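Long-range contacts in carboxypeptidase 1 (Deinococcus radiodurans str. R1, PDB 5GIV), which probably removes amino acids one at a time from the C-termini of peptides, with broad specificity, as a zinc-dependent metallopeptidase of the M32 family: residues D188-A193 against N341-S346; A352-Y357 against K491-K496. All coordinates share one frame; numbering follows the deposited sequence.

Contact 1: D188-A193 against N341-S346; sequences DAVIAA and NTVSRS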
loop_
_atom_site.group_PDB
_atom_site.type_symbol
_atom_site.label_atom_id
_atom_site.label_comp_id
_atom_site.label_asym_id
_atom_site.label_seq_id
_atom_site.Cartn_x
_atom_site.Cartn_y
_atom_site.Cartn_z
ATOM N N ASP A 188 6.364 -15.833 -41.292
ATOM C CA ASP A 188 6.852 -17.102 -41.816
ATOM C C ASP A 188 8.216 -16.929 -42.462
ATOM O O ASP A 188 9.101 -17.777 -42.300
ATOM C CB ASP A 188 5.843 -17.694 -42.802
ATOM C CG ASP A 188 4.604 -18.266 -42.110
ATOM O OD1 ASP A 188 4.603 -18.418 -40.869
ATOM O OD2 ASP A 188 3.624 -18.574 -42.812
ATOM N N ALA A 189 8.413 -15.830 -43.195
ATOM C CA ALA A 189 9.716 -15.601 -43.811
ATOM C C ALA A 189 10.782 -15.367 -42.756
ATOM O O ALA A 189 11.907 -15.866 -42.886
ATOM C CB ALA A 189 9.663 -14.417 -44.775
ATOM N N VAL A 190 10.446 -14.626 -41.697
ATOM C CA VAL A 190 11.422 -14.399 -40.635
ATOM C C VAL A 190 11.763 -15.711 -39.944
ATOM O O VAL A 190 12.937 -16.017 -39.705
ATOM C CB VAL A 190 10.910 -13.346 -39.638
ATOM C CG1 VAL A 190 11.805 -13.311 -38.427
ATOM C CG2 VAL A 190 10.875 -11.971 -40.293
ATOM N N ILE A 191 10.755 -16.531 -39.656
ATOM C CA ILE A 191 11.011 -17.798 -38.987
ATOM C C ILE A 191 11.841 -18.715 -39.867
ATOM O O ILE A 191 12.700 -19.453 -39.370
ATOM C CB ILE A 191 9.677 -18.453 -38.589
ATOM C CG1 ILE A 191 9.010 -17.636 -37.471
ATOM C CG2 ILE A 191 9.886 -19.924 -38.226
ATOM C CD1 ILE A 191 7.568 -18.003 -37.217
ATOM N N ALA A 192 11.628 -18.667 -41.183
ATOM C CA ALA A 192 12.354 -19.540 -42.093
ATOM C C ALA A 192 13.768 -19.059 -42.342
ATOM O O ALA A 192 14.621 -19.864 -42.726
ATOM C CB ALA A 192 11.612 -19.667 -43.427
ATOM N N ALA A 193 14.036 -17.772 -42.137
ATOM C CA ALA A 193 15.387 -17.260 -42.339
ATOM C C ALA A 193 16.342 -17.694 -41.226
ATOM O O ALA A 193 17.524 -17.935 -41.486
ATOM C CB ALA A 193 15.354 -15.741 -42.453
ATOM N N ASN A 341 14.781 -8.813 -30.841
ATOM C CA ASN A 341 13.832 -8.800 -31.946
ATOM C C ASN A 341 13.734 -10.163 -32.615
ATOM O O ASN A 341 13.593 -10.262 -33.836
ATOM C CB ASN A 341 14.198 -7.738 -32.982
ATOM C CG ASN A 341 14.029 -6.326 -32.461
ATOM O OD1 ASN A 341 12.911 -5.889 -32.183
ATOM N ND2 ASN A 341 15.135 -5.591 -32.357
ATOM N N THR A 342 13.812 -11.240 -31.840
ATOM C CA THR A 342 13.567 -12.554 -32.411
ATOM C C THR A 342 12.073 -12.787 -32.607
ATOM O O THR A 342 11.230 -12.135 -31.990
ATOM C CB THR A 342 14.146 -13.653 -31.526
ATOM O OG1 THR A 342 13.291 -13.848 -30.393
ATOM C CG2 THR A 342 15.585 -13.356 -31.105
ATOM N N VAL A 343 11.753 -13.757 -33.462
ATOM C CA VAL A 343 10.373 -14.082 -33.815
ATOM C C VAL A 343 10.215 -15.595 -33.798
ATOM O O VAL A 343 11.142 -16.323 -34.160
ATOM C CB VAL A 343 9.994 -13.531 -35.210
ATOM C CG1 VAL A 343 8.613 -14.039 -35.625
ATOM C CG2 VAL A 343 10.052 -12.014 -35.240
ATOM N N SER A 344 9.049 -16.073 -33.365
ATOM C CA SER A 344 8.734 -17.495 -33.477
ATOM C C SER A 344 7.274 -17.712 -33.110
ATOM O O SER A 344 6.705 -16.962 -32.315
ATOM C CB SER A 344 9.630 -18.354 -32.579
ATOM O OG SER A 344 9.321 -18.133 -31.221
ATOM N N ARG A 345 6.690 -18.763 -33.676
ATOM C CA ARG A 345 5.354 -19.181 -33.277
ATOM C C ARG A 345 5.430 -19.763 -31.877
ATOM O O ARG A 345 6.143 -20.742 -31.646
ATOM C CB ARG A 345 4.807 -20.221 -34.244
ATOM C CG ARG A 345 4.991 -19.848 -35.684
ATOM C CD ARG A 345 4.663 -21.012 -36.595
ATOM N NE ARG A 345 5.043 -20.676 -37.961
ATOM C CZ ARG A 345 6.039 -21.253 -38.624
ATOM N NH1 ARG A 345 6.745 -22.234 -38.066
ATOM N NH2 ARG A 345 6.316 -20.854 -39.860
ATOM N N SER A 346 4.708 -19.161 -30.941
ATOM C CA SER A 346 4.778 -19.555 -29.542
ATOM C C SER A 346 3.359 -19.654 -28.998
ATOM O O SER A 346 2.382 -19.381 -29.701
ATOM C CB SER A 346 5.633 -18.575 -28.724
ATOM O OG SER A 346 5.167 -17.235 -28.853
HETATM O O HOH W 1 8.438 -20.488 -41.893
#
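The last turn of helix 169-193 lies against an irregular loop, 341-346, and the two backbones come closest where the CA atoms of Ile191 and Ser344 stand 6.0 Å apart. This is helix-on-loop packing at the surface of the largely helical M32 fold, away from the zinc site. Branched aliphatic side chains fill the inner part. Val190, whose CG1 is anti to its backbone N (chi1 170°), puts that methyl 3.7 Å from Val343 CB, and Leu355 and Tyr501 also touch Val190. Val343 CG1 meets Ile191 CG1, the two side chains crossing at about a right angle. Ile191 is long enough to reach on to Arg345: its CD1 lies 3.5 Å from Arg345 CG and also sits over one guanidinium face, toward the rim. An arginine suits this outer position because its extended chain covers the isoleucine while its charged end turns back to the helix. There Arg345 NH2 forms a salt bridge with Asp188 OD1 at 3.1 Å. The bond is nearly straight (171°) and in the guanidinium plane, but it meets the oxygen from above the carboxylate plane. A water completes the link, accepting from Arg345 NH2 at 3.0 Å and donating to Asp188 O at 2.8 Å.

Contact 2: A352-Y357 against K491-K496; sequences ADELTY and KYLRGK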
loop_
_atom_site.group_PDB
_atom_site.type_symbol
_atom_site.label_atom_id
_atom_site.label_comp_id
_atom_site.label_asym_id
_atom_site.label_seq_id
_atom_site.Cartn_x
_atom_site.Cartn_y
_atom_site.Cartn_z
ATOM N N ALA A 352 4.571 -13.016 -26.833
ATOM C CA ALA A 352 4.734 -13.217 -28.263
ATOM C C ALA A 352 5.402 -12.005 -28.902
ATOM O O ALA A 352 5.257 -10.870 -28.441
ATOM C CB ALA A 352 3.381 -13.505 -28.919
ATOM N N ASP A 353 6.165 -12.271 -29.959
ATOM C CA ASP A 353 6.983 -11.269 -30.633
ATOM C C ASP A 353 6.120 -10.276 -31.419
ATOM O O ASP A 353 4.899 -10.417 -31.548
ATOM C CB ASP A 353 7.956 -11.955 -31.575
ATOM C CG ASP A 353 7.236 -12.739 -32.651
ATOM O OD1 ASP A 353 6.797 -12.124 -33.640
ATOM O OD2 ASP A 353 7.079 -13.966 -32.490
ATOM N N GLU A 354 6.794 -9.284 -32.005
ATOM C CA GLU A 354 6.096 -8.225 -32.721
ATOM C C GLU A 354 5.314 -8.753 -33.917
ATOM O O GLU A 354 4.327 -8.133 -34.332
ATOM C CB GLU A 354 7.093 -7.173 -33.202
ATOM C CG GLU A 354 7.556 -6.195 -32.141
ATOM C CD GLU A 354 8.355 -5.051 -32.737
ATOM O OE1 GLU A 354 9.448 -5.317 -33.281
ATOM O OE2 GLU A 354 7.874 -3.895 -32.676
ATOM N N LEU A 355 5.748 -9.866 -34.505
ATOM C CA LEU A 355 5.148 -10.296 -35.759
ATOM C C LEU A 355 3.987 -11.264 -35.570
ATOM O O LEU A 355 3.014 -11.211 -36.329
ATOM C CB LEU A 355 6.211 -10.924 -36.667
ATOM C CG LEU A 355 7.289 -9.975 -37.189
ATOM C CD1 LEU A 355 8.135 -10.673 -38.228
ATOM C CD2 LEU A 355 6.652 -8.697 -37.747
ATOM N N THR A 356 4.074 -12.172 -34.604
ATOM C CA THR A 356 3.035 -13.172 -34.404
ATOM C C THR A 356 2.023 -12.791 -33.332
ATOM O O THR A 356 1.015 -13.489 -33.184
ATOM C CB THR A 356 3.663 -14.529 -34.058
ATOM O OG1 THR A 356 4.303 -14.447 -32.779
ATOM C CG2 THR A 356 4.694 -14.928 -35.122
ATOM N N TYR A 357 2.235 -11.683 -32.616
ATOM C CA TYR A 357 1.386 -11.362 -31.472
ATOM C C TYR A 357 -0.087 -11.323 -31.859
ATOM O O TYR A 357 -0.938 -11.902 -31.173
ATOM C CB TYR A 357 1.799 -10.023 -30.854
ATOM C CG TYR A 357 0.961 -9.661 -29.635
ATOM C CD1 TYR A 357 -0.241 -8.965 -29.763
ATOM C CD2 TYR A 357 1.358 -10.044 -28.364
ATOM C CE1 TYR A 357 -1.003 -8.647 -28.653
ATOM C CE2 TYR A 357 0.599 -9.731 -27.249
ATOM C CZ TYR A 357 -0.577 -9.039 -27.401
ATOM O OH TYR A 357 -1.310 -8.732 -26.289
ATOM N N LYS A 491 4.068 -0.746 -42.439
ATOM C CA LYS A 491 5.298 -0.214 -43.010
ATOM C C LYS A 491 6.457 -0.341 -42.031
ATOM O O LYS A 491 7.569 -0.715 -42.418
ATOM C CB LYS A 491 5.114 1.252 -43.393
ATOM C CG LYS A 491 6.377 1.838 -43.988
ATOM C CD LYS A 491 6.250 3.311 -44.327
ATOM C CE LYS A 491 7.616 3.833 -44.780
ATOM N NZ LYS A 491 7.695 5.325 -44.895
ATOM N N TYR A 492 6.201 -0.060 -40.748
ATOM C CA TYR A 492 7.246 -0.130 -39.734
ATOM C C TYR A 492 7.785 -1.548 -39.587
ATOM O O TYR A 492 9.001 -1.756 -39.544
ATOM C CB TYR A 492 6.711 0.400 -38.397
ATOM C CG TYR A 492 7.355 -0.229 -37.176
ATOM C CD1 TYR A 492 8.679 0.034 -36.858
ATOM C CD2 TYR A 492 6.629 -1.061 -36.330
ATOM C CE1 TYR A 492 9.271 -0.521 -35.756
ATOM C CE2 TYR A 492 7.214 -1.628 -35.214
ATOM C CZ TYR A 492 8.541 -1.355 -34.933
ATOM O OH TYR A 492 9.153 -1.916 -33.836
ATOM N N LEU A 493 6.897 -2.539 -39.501
ATOM C CA LEU A 493 7.341 -3.914 -39.293
ATOM C C LEU A 493 8.058 -4.451 -40.526
ATOM O O LEU A 493 9.161 -5.014 -40.427
ATOM C CB LEU A 493 6.143 -4.791 -38.937
ATOM C CG LEU A 493 5.485 -4.528 -37.585
ATOM C CD1 LEU A 493 4.224 -5.365 -37.466
ATOM C CD2 LEU A 493 6.455 -4.836 -36.454
ATOM N N ARG A 494 7.461 -4.250 -41.708
ATOM C CA ARG A 494 8.095 -4.705 -42.941
ATOM C C ARG A 494 9.493 -4.113 -43.074
ATOM O O ARG A 494 10.448 -4.821 -43.419
ATOM C CB ARG A 494 7.229 -4.310 -44.134
ATOM C CG ARG A 494 5.971 -5.142 -44.292
ATOM C CD ARG A 494 5.087 -4.618 -45.417
ATOM N NE ARG A 494 4.018 -5.558 -45.751
ATOM C CZ ARG A 494 2.804 -5.200 -46.174
ATOM N NH1 ARG A 494 2.491 -3.914 -46.314
ATOM N NH2 ARG A 494 1.901 -6.131 -46.457
ATOM N N GLY A 495 9.639 -2.827 -42.763
ATOM C CA GLY A 495 10.951 -2.208 -42.842
ATOM C C GLY A 495 11.913 -2.747 -41.799
ATOM O O GLY A 495 13.072 -3.048 -42.098
ATOM N N LYS A 496 11.449 -2.864 -40.553
ATOM C CA LYS A 496 12.341 -3.290 -39.481
ATOM C C LYS A 496 12.789 -4.735 -39.668
ATOM O O LYS A 496 13.989 -5.037 -39.615
ATOM C CB LYS A 496 11.646 -3.115 -38.130
ATOM C CG LYS A 496 12.446 -3.649 -36.952
ATOM C CD LYS A 496 11.655 -3.502 -35.655
ATOM C CE LYS A 496 12.457 -4.027 -34.483
ATOM N NZ LYS A 496 11.739 -3.861 -33.207
#
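Glu354 reaches from the loop before helix 357-372 toward helix 487-501, and its carboxylate meets Tyr492 and Lys496, which stand one helical turn apart. Its plane is turned 63° from the tyrosine ring. Tyr492 OH donates to Glu354 OE2 at 2.6 Å, on that oxygen's syn lone pair, with OE2 at the ring edge. The fully extended Lys496 crosses Glu354 at about a right angle and brings NZ to within 2.7 Å of Glu354 OE1 in a salt bridge, from above the carboxylate plane. Tyr497 OH also bonds to OE1, and Asn341 OD1 takes a further bond from Lys496 NZ. Next to this polar group, Leu493 CD2 packs on Glu354 CB and lies 4.1 Å from Leu355 CD2, the two leucines sliding past each other in opposite directions. Asp353 shapes the loop through an Asx turn, OD1 accepting from Leu355 N at 2.6 Å and also from Thr356 N. An alanine in place of Glu354 would remove the carboxylate and would probably leave the Lys496 ammonium and two tyrosine hydroxyls poorly matched in a buried setting. Surrounded by an ammonium and two hydroxyls, the buried carboxylate is likely to stay ionised, its charge balanced by Lys496.

Contacts 1 and 2 come in series along the chain, contact 1 closing at 346 before contact 2 opens at 352, and their centres lie 10 Å apart on the same side of the chain's centre. Segments 341-346 and 352-357 belong to one connection between helices 333-339 and 357-372, which is fastened to helix 169-193 in contact 1 and to the C-terminal helix 487-501 in contact 2. The two also touch directly: Ser344 N probably bonds to Asp353 OD2, so the connection is tied to itself. Contact 1 is at the surface, whereas contact 2 is buried, with the Glu354 side chain about 13 Å from the zinc ion. One interhelical connection thus joins two helices far apart in sequence.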